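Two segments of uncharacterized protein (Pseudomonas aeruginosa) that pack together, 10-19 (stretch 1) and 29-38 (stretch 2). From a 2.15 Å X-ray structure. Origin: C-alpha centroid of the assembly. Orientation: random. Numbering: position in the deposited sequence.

Stretch 1 (10-19) PTERLASEHL
Stretch 2 29-38: PLVNIDTLKF

Two neighbouring antiparallel strands illustrate how a backbone ladder fixes which side chains can meet. Residues 12-19 and 30-37 are both extended, with phi mostly between -85° and -157° and psi between about 90° and 153°; Thr35, at -117/-174, lies outside this psi range. The strand axes approach to 4.6 Å, and their N-to-C directions differ by 165°. The register pairs Glu12 with Lys37 and continues one for one to Leu19 with Leu30, burying 898 Å² over both sides.

Backbone hydrogen bonds come in reciprocal pairs at alternate positions. Glu12 N to Lys37 O and Lys37 N to Glu12 O are both 2.9 Å; Leu14 N to Thr35 O is 2.9 Å and Thr35 N to Leu14 O 2.8 Å. Ser16 N to Ile33 O and Ile33 N to Ser16 O are 2.9 Å each, although the first is bent to 142° at the hydrogen. His18 N to Val31 O and Val31 N to His18 O, again 2.9 Å, are nearly straight. The CA atoms stand farther apart in these pairs, as with Ser16 CA to Ile33 CA at 5.5 Å, than in the intervening non-hydrogen-bonded pairs, as with Ala15 CA to Asp34 CA at 4.2 Å. There CA-H...O contacts fill the gaps, such as Ala15 CA to Ile33 O and Leu30 CA to His18 O, both 3.4 Å.

Polar side chains add cross-links on the face bearing Arg13, Ala15, Glu17 and Leu19. Arg13, with chi1 to chi3 all t, extends along its own strand toward the Ala15-Asp34 pair and forms a salt bridge with Asp34 (chi1 t), diagonal to its direct partner Leu36: Arg13 NE lies 3.0 Å from Asp34 OD1, with the carboxylate oxygen at the guanidinium edge, near its plane. The small Ala15 side chain sits opposite Asp34. Glu17 (t, t, chi3 83°) meets its direct partner Asn32 (t, chi2 -51°), whose ND2 donates to Glu17 OE2 at 2.8 Å. Just before the strand, Thr11 (t) donates from OG1 to Lys37 O at 2.9 Å, so this carbonyl accepts from both Thr11 and Glu12; the same OG1 lies over one face of the Phe38 ring (m, chi2 89°).

Apolar contacts occur on both faces. Leu19 (m, t) places CD2 3.9 Å from CD1 of Leu30 (t, chi2 149°). On the other face, Leu14 (m, chi2 141°) sets CD1 3.8 Å from Thr35 CG2 and 3.7 Å from Lys37 CG, thus spanning two successive residues on that face.

One water lies 2.8 Å from Ser16 OG (chi1 p) and donates to Val31 O at 2.8 Å, linking the strands.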

ATOM      1  N   PRO A  10     -16.786  11.652   1.715  1.00 51.04           N
ATOM      2  CA  PRO A  10     -15.986  12.861   1.461  1.00 51.41           C
ATOM      3  C   PRO A  10     -14.746  12.841   2.363  1.00 55.93           C
ATOM      4  O   PRO A  10     -14.772  12.246   3.446  1.00 55.95           O
ATOM      5  CB  PRO A  10     -16.931  14.015   1.816  1.00 54.83           C
ATOM      6  CG  PRO A  10     -18.251  13.390   2.159  1.00 60.29           C
ATOM      7  CD  PRO A  10     -17.999  11.967   2.493  1.00 54.65           C
ATOM      8  N   THR A  11     -13.650  13.443   1.913  1.00 52.13           N
ATOM      9  CA  THR A  11     -12.416  13.422   2.698  1.00 51.18           C
ATOM     10  C   THR A  11     -11.660  14.774   2.695  1.00 54.68           C
ATOM     11  O   THR A  11     -11.748  15.547   1.734  1.00 54.16           O
ATOM     12  CB  THR A  11     -11.511  12.279   2.215  1.00 58.19           C
ATOM     13  OG1 THR A  11     -10.293  12.346   2.945  1.00 62.31           O
ATOM     14  CG2 THR A  11     -11.231  12.321   0.706  1.00 55.80           C
ATOM     15  N   GLU A  12     -10.913  15.035   3.787  1.00 50.74           N
ATOM     16  CA  GLU A  12     -10.083  16.227   3.936  1.00 51.32           C
ATOM     17  C   GLU A  12      -8.591  15.811   3.846  1.00 53.27           C
ATOM     18  O   GLU A  12      -8.142  14.931   4.586  1.00 52.26           O
ATOM     19  CB  GLU A  12     -10.406  16.972   5.256  1.00 54.34           C
ATOM     20  CG  GLU A  12      -9.511  18.172   5.578  1.00 71.08           C
ATOM     21  CD  GLU A  12      -9.508  19.359   4.620  1.00104.10           C
ATOM     22  OE1 GLU A  12     -10.588  19.711   4.090  1.00112.28           O
ATOM     23  OE2 GLU A  12      -8.428  19.969   4.442  1.00 91.71           O
ATOM     24  N   ARG A  13      -7.858  16.422   2.904  1.00 48.70           N
ATOM     25  CA  ARG A  13      -6.440  16.182   2.653  1.00 46.82           C
ATOM     26  C   ARG A  13      -5.581  17.050   3.582  1.00 51.93           C
ATOM     27  O   ARG A  13      -5.747  18.268   3.610  1.00 53.10           O
ATOM     28  CB  ARG A  13      -6.103  16.454   1.168  1.00 44.45           C
ATOM     29  CG  ARG A  13      -4.613  16.305   0.823  1.00 48.23           C
ATOM     30  CD  ARG A  13      -4.365  16.363  -0.669  1.00 46.56           C
ATOM     31  NE  ARG A  13      -2.934  16.344  -0.983  1.00 44.13           N
ATOM     32  CZ  ARG A  13      -2.267  17.350  -1.534  1.00 62.26           C
ATOM     33  NH1 ARG A  13      -2.887  18.484  -1.833  1.00 55.74           N
ATOM     34  NH2 ARG A  13      -0.973  17.231  -1.792  1.00 55.70           N
ATOM     35  N   LEU A  14      -4.658  16.412   4.325  1.00 48.51           N
ATOM     36  CA  LEU A  14      -3.721  17.079   5.243  1.00 48.89           C
ATOM     37  C   LEU A  14      -2.309  16.939   4.700  1.00 49.16           C
ATOM     38  O   LEU A  14      -1.683  15.888   4.892  1.00 49.15           O
ATOM     39  CB  LEU A  14      -3.806  16.482   6.667  1.00 49.32           C
ATOM     40  CG  LEU A  14      -5.171  16.499   7.325  1.00 55.90           C
ATOM     41  CD1 LEU A  14      -5.398  15.219   8.101  1.00 56.19           C
ATOM     42  CD2 LEU A  14      -5.321  17.715   8.225  1.00 60.53           C
ATOM     43  N   ALA A  15      -1.817  17.982   3.997  1.00 41.51           N
ATOM     44  CA  ALA A  15      -0.492  17.976   3.386  1.00 39.56           C
ATOM     45  C   ALA A  15       0.432  19.035   4.006  1.00 44.29           C
ATOM     46  O   ALA A  15       0.009  20.169   4.288  1.00 44.81           O
ATOM     47  CB  ALA A  15      -0.607  18.196   1.880  1.00 40.05           C
ATOM     48  N   SER A  16       1.701  18.645   4.220  1.00 38.82           N
ATOM     49  CA  SER A  16       2.743  19.495   4.791  1.00 38.67           C
ATOM     50  C   SER A  16       4.133  19.017   4.403  1.00 41.09           C
ATOM     51  O   SER A  16       4.384  17.817   4.306  1.00 39.21           O
ATOM     52  CB  SER A  16       2.635  19.517   6.321  1.00 43.17           C
ATOM     53  OG  SER A  16       3.009  18.278   6.911  1.00 43.86           O
ATOM     54  N   GLU A  17       5.041  19.965   4.212  1.00 38.96           N
ATOM     55  CA  GLU A  17       6.452  19.733   3.964  1.00 37.71           C
ATOM     56  C   GLU A  17       7.195  20.618   4.957  1.00 43.52           C
ATOM     57  O   GLU A  17       7.001  21.838   4.952  1.00 43.21           O
ATOM     58  CB  GLU A  17       6.832  20.024   2.517  1.00 38.69           C
ATOM     59  CG  GLU A  17       8.305  19.771   2.217  1.00 45.10           C
ATOM     60  CD  GLU A  17       8.593  19.527   0.747  1.00 65.86           C
ATOM     61  OE1 GLU A  17       8.728  20.522  -0.000  1.00 72.67           O
ATOM     62  OE2 GLU A  17       8.652  18.345   0.332  1.00 55.74           O
ATOM     63  N   HIS A  18       7.987  20.002   5.853  1.00 40.01           N
ATOM     64  CA  HIS A  18       8.714  20.749   6.862  1.00 39.72           C
ATOM     65  C   HIS A  18      10.201  20.452   6.812  1.00 40.22           C
ATOM     66  O   HIS A  18      10.637  19.297   6.667  1.00 37.49           O
ATOM     67  CB  HIS A  18       8.146  20.482   8.261  1.00 41.29           C
ATOM     68  CG  HIS A  18       6.726  20.951   8.446  1.00 45.79           C
ATOM     69  ND1 HIS A  18       5.779  20.152   9.058  1.00 47.34           N
ATOM     70  CD2 HIS A  18       6.144  22.127   8.112  1.00 48.68           C
ATOM     71  CE1 HIS A  18       4.660  20.860   9.077  1.00 47.42           C
ATOM     72  NE2 HIS A  18       4.828  22.051   8.514  1.00 48.58           N
ATOM     73  N   LEU A  19      10.981  21.529   6.894  1.00 36.34           N
ATOM     74  CA  LEU A  19      12.431  21.473   6.907  1.00 36.06           C
ATOM     75  C   LEU A  19      12.909  21.534   8.318  1.00 36.45           C
ATOM     76  O   LEU A  19      12.220  22.119   9.156  1.00 35.27           O
ATOM     77  CB  LEU A  19      13.035  22.664   6.104  1.00 38.00           C
ATOM     78  CG  LEU A  19      12.866  22.666   4.590  1.00 44.18           C
ATOM     79  CD1 LEU A  19      13.627  23.823   3.988  1.00 46.38           C
ATOM     80  CD2 LEU A  19      13.362  21.367   3.957  1.00 46.49           C
ATOM     81  N   PRO A  29      17.515  18.478   6.092  1.00 35.81           N
ATOM     82  CA  PRO A  29      16.534  17.377   6.289  1.00 32.70           C
ATOM     83  C   PRO A  29      15.089  17.863   6.183  1.00 35.70           C
ATOM     84  O   PRO A  29      14.762  18.967   6.631  1.00 36.19           O
ATOM     85  CB  PRO A  29      16.867  16.873   7.690  1.00 33.38           C
ATOM     86  CG  PRO A  29      18.330  17.197   7.849  1.00 37.07           C
ATOM     87  CD  PRO A  29      18.449  18.554   7.240  1.00 34.78           C
ATOM     88  N   LEU A  30      14.249  17.040   5.547  1.00 32.32           N
ATOM     89  CA  LEU A  30      12.866  17.306   5.136  1.00 31.88           C
ATOM     90  C   LEU A  30      11.919  16.155   5.457  1.00 32.65           C
ATOM     91  O   LEU A  30      12.248  14.996   5.208  1.00 30.03           O
ATOM     92  CB  LEU A  30      12.935  17.497   3.586  1.00 32.06           C
ATOM     93  CG  LEU A  30      11.686  17.787   2.747  1.00 36.38           C
ATOM     94  CD1 LEU A  30      12.067  18.640   1.537  1.00 36.17           C
ATOM     95  CD2 LEU A  30      11.063  16.487   2.209  1.00 37.92           C
ATOM     96  N   VAL A  31      10.718  16.487   5.950  1.00 29.66           N
ATOM     97  CA  VAL A  31       9.624  15.545   6.217  1.00 29.07           C
ATOM     98  C   VAL A  31       8.397  16.006   5.442  1.00 34.53           C
ATOM     99  O   VAL A  31       7.916  17.125   5.640  1.00 34.88           O
ATOM    100  CB  VAL A  31       9.280  15.299   7.715  1.00 31.33           C
ATOM    101  CG1 VAL A  31       8.084  14.349   7.841  1.00 29.62           C
ATOM    102  CG2 VAL A  31      10.476  14.722   8.456  1.00 31.24           C
ATOM    103  N   ASN A  32       7.896  15.136   4.565  1.00 32.17           N
ATOM    104  CA  ASN A  32       6.731  15.447   3.749  1.00 32.73           C
ATOM    105  C   ASN A  32       5.612  14.438   4.055  1.00 35.60           C
ATOM    106  O   ASN A  32       5.766  13.253   3.780  1.00 34.50           O
ATOM    107  CB  ASN A  32       7.128  15.477   2.252  1.00 31.50           C
ATOM    108  CG  ASN A  32       6.013  15.867   1.311  1.00 50.03           C
ATOM    109  OD1 ASN A  32       4.898  15.323   1.344  1.00 46.63           O
ATOM    110  ND2 ASN A  32       6.314  16.783   0.411  1.00 35.76           N
ATOM    111  N   ILE A  33       4.513  14.913   4.672  1.00 33.33           N
ATOM    112  CA  ILE A  33       3.370  14.079   5.081  1.00 34.14           C
ATOM    113  C   ILE A  33       2.093  14.562   4.389  1.00 41.23           C
ATOM    114  O   ILE A  33       1.697  15.715   4.561  1.00 41.46           O
ATOM    115  CB  ILE A  33       3.196  14.044   6.637  1.00 37.88           C
ATOM    116  CG1 ILE A  33       4.402  13.342   7.316  1.00 37.56           C
ATOM    117  CG2 ILE A  33       1.851  13.362   7.054  1.00 38.96           C
ATOM    118  CD1 ILE A  33       4.567  13.674   8.762  1.00 40.25           C
ATOM    119  N   ASP A  34       1.449  13.659   3.623  1.00 39.51           N
ATOM    120  CA  ASP A  34       0.212  13.888   2.874  1.00 40.04           C
ATOM    121  C   ASP A  34      -0.807  12.827   3.283  1.00 44.53           C
ATOM    122  O   ASP A  34      -0.847  11.739   2.712  1.00 42.39           O
ATOM    123  CB  ASP A  34       0.495  13.861   1.356  1.00 41.83           C
ATOM    124  CG  ASP A  34      -0.706  14.092   0.443  1.00 59.01           C
ATOM    125  OD1 ASP A  34      -1.809  14.427   0.965  1.00 60.11           O
ATOM    126  OD2 ASP A  34      -0.556  13.919  -0.793  1.00 67.28           O
ATOM    127  N   THR A  35      -1.619  13.136   4.291  1.00 43.68           N
ATOM    128  CA  THR A  35      -2.559  12.153   4.803  1.00 43.42           C
ATOM    129  C   THR A  35      -4.018  12.606   4.602  1.00 48.46           C
ATOM    130  O   THR A  35      -4.274  13.600   3.907  1.00 46.79           O
ATOM    131  CB  THR A  35      -2.198  11.789   6.241  1.00 50.04           C
ATOM    132  OG1 THR A  35      -2.878  10.583   6.587  1.00 54.13           O
ATOM    133  CG2 THR A  35      -2.471  12.919   7.247  1.00 47.50           C
ATOM    134  N   LEU A  36      -4.963  11.816   5.166  1.00 46.94           N
ATOM    135  CA  LEU A  36      -6.402  11.996   5.033  1.00 48.56           C
ATOM    136  C   LEU A  36      -7.170  11.875   6.339  1.00 52.62           C
ATOM    137  O   LEU A  36      -6.838  11.052   7.202  1.00 50.46           O
ATOM    138  CB  LEU A  36      -6.972  10.907   4.099  1.00 48.60           C
ATOM    139  CG  LEU A  36      -6.505  10.823   2.658  1.00 53.54           C
ATOM    140  CD1 LEU A  36      -6.906   9.492   2.074  1.00 53.77           C
ATOM    141  CD2 LEU A  36      -7.082  11.960   1.818  1.00 58.32           C
ATOM    142  N   LYS A  37      -8.268  12.642   6.415  1.00 50.36           N
ATOM    143  CA  LYS A  37      -9.270  12.616   7.476  1.00 50.25           C
ATOM    144  C   LYS A  37     -10.629  12.385   6.820  1.00 51.27           C
ATOM    145  O   LYS A  37     -10.858  12.844   5.703  1.00 49.64           O
ATOM    146  CB  LYS A  37      -9.249  13.891   8.323  1.00 54.22           C
ATOM    147  CG  LYS A  37      -8.474  13.709   9.620  1.00 72.75           C
ATOM    148  CD  LYS A  37      -8.550  14.933  10.512  1.00 82.31           C
ATOM    149  CE  LYS A  37      -7.632  14.818  11.704  1.00 88.68           C
ATOM    150  NZ  LYS A  37      -7.712  16.025  12.571  1.00 98.57           N
ATOM    151  N   PHE A  38     -11.495  11.619   7.487  1.00 48.12           N
ATOM    152  CA  PHE A  38     -12.831  11.280   7.008  1.00 47.95           C
ATOM    153  C   PHE A  38     -13.866  11.845   8.004  1.00 54.48           C
ATOM    154  O   PHE A  38     -14.031  11.292   9.099  1.00 54.65           O
ATOM    155  CB  PHE A  38     -12.979   9.755   6.807  1.00 48.11           C
ATOM    156  CG  PHE A  38     -12.102   9.139   5.731  1.00 47.67           C
ATOM    157  CD1 PHE A  38     -10.824   8.671   6.030  1.00 48.12           C
ATOM    158  CD2 PHE A  38     -12.577   8.973   4.433  1.00 49.56           C
ATOM    159  CE1 PHE A  38     -10.033   8.068   5.047  1.00 47.22           C
ATOM    160  CE2 PHE A  38     -11.777   8.375   3.446  1.00 50.40           C
ATOM    161  CZ  PHE A  38     -10.515   7.924   3.763  1.00 46.48           C
TER
HETATM  162  O   HOH W   1       5.561  17.261   7.065  1.00 41.66           O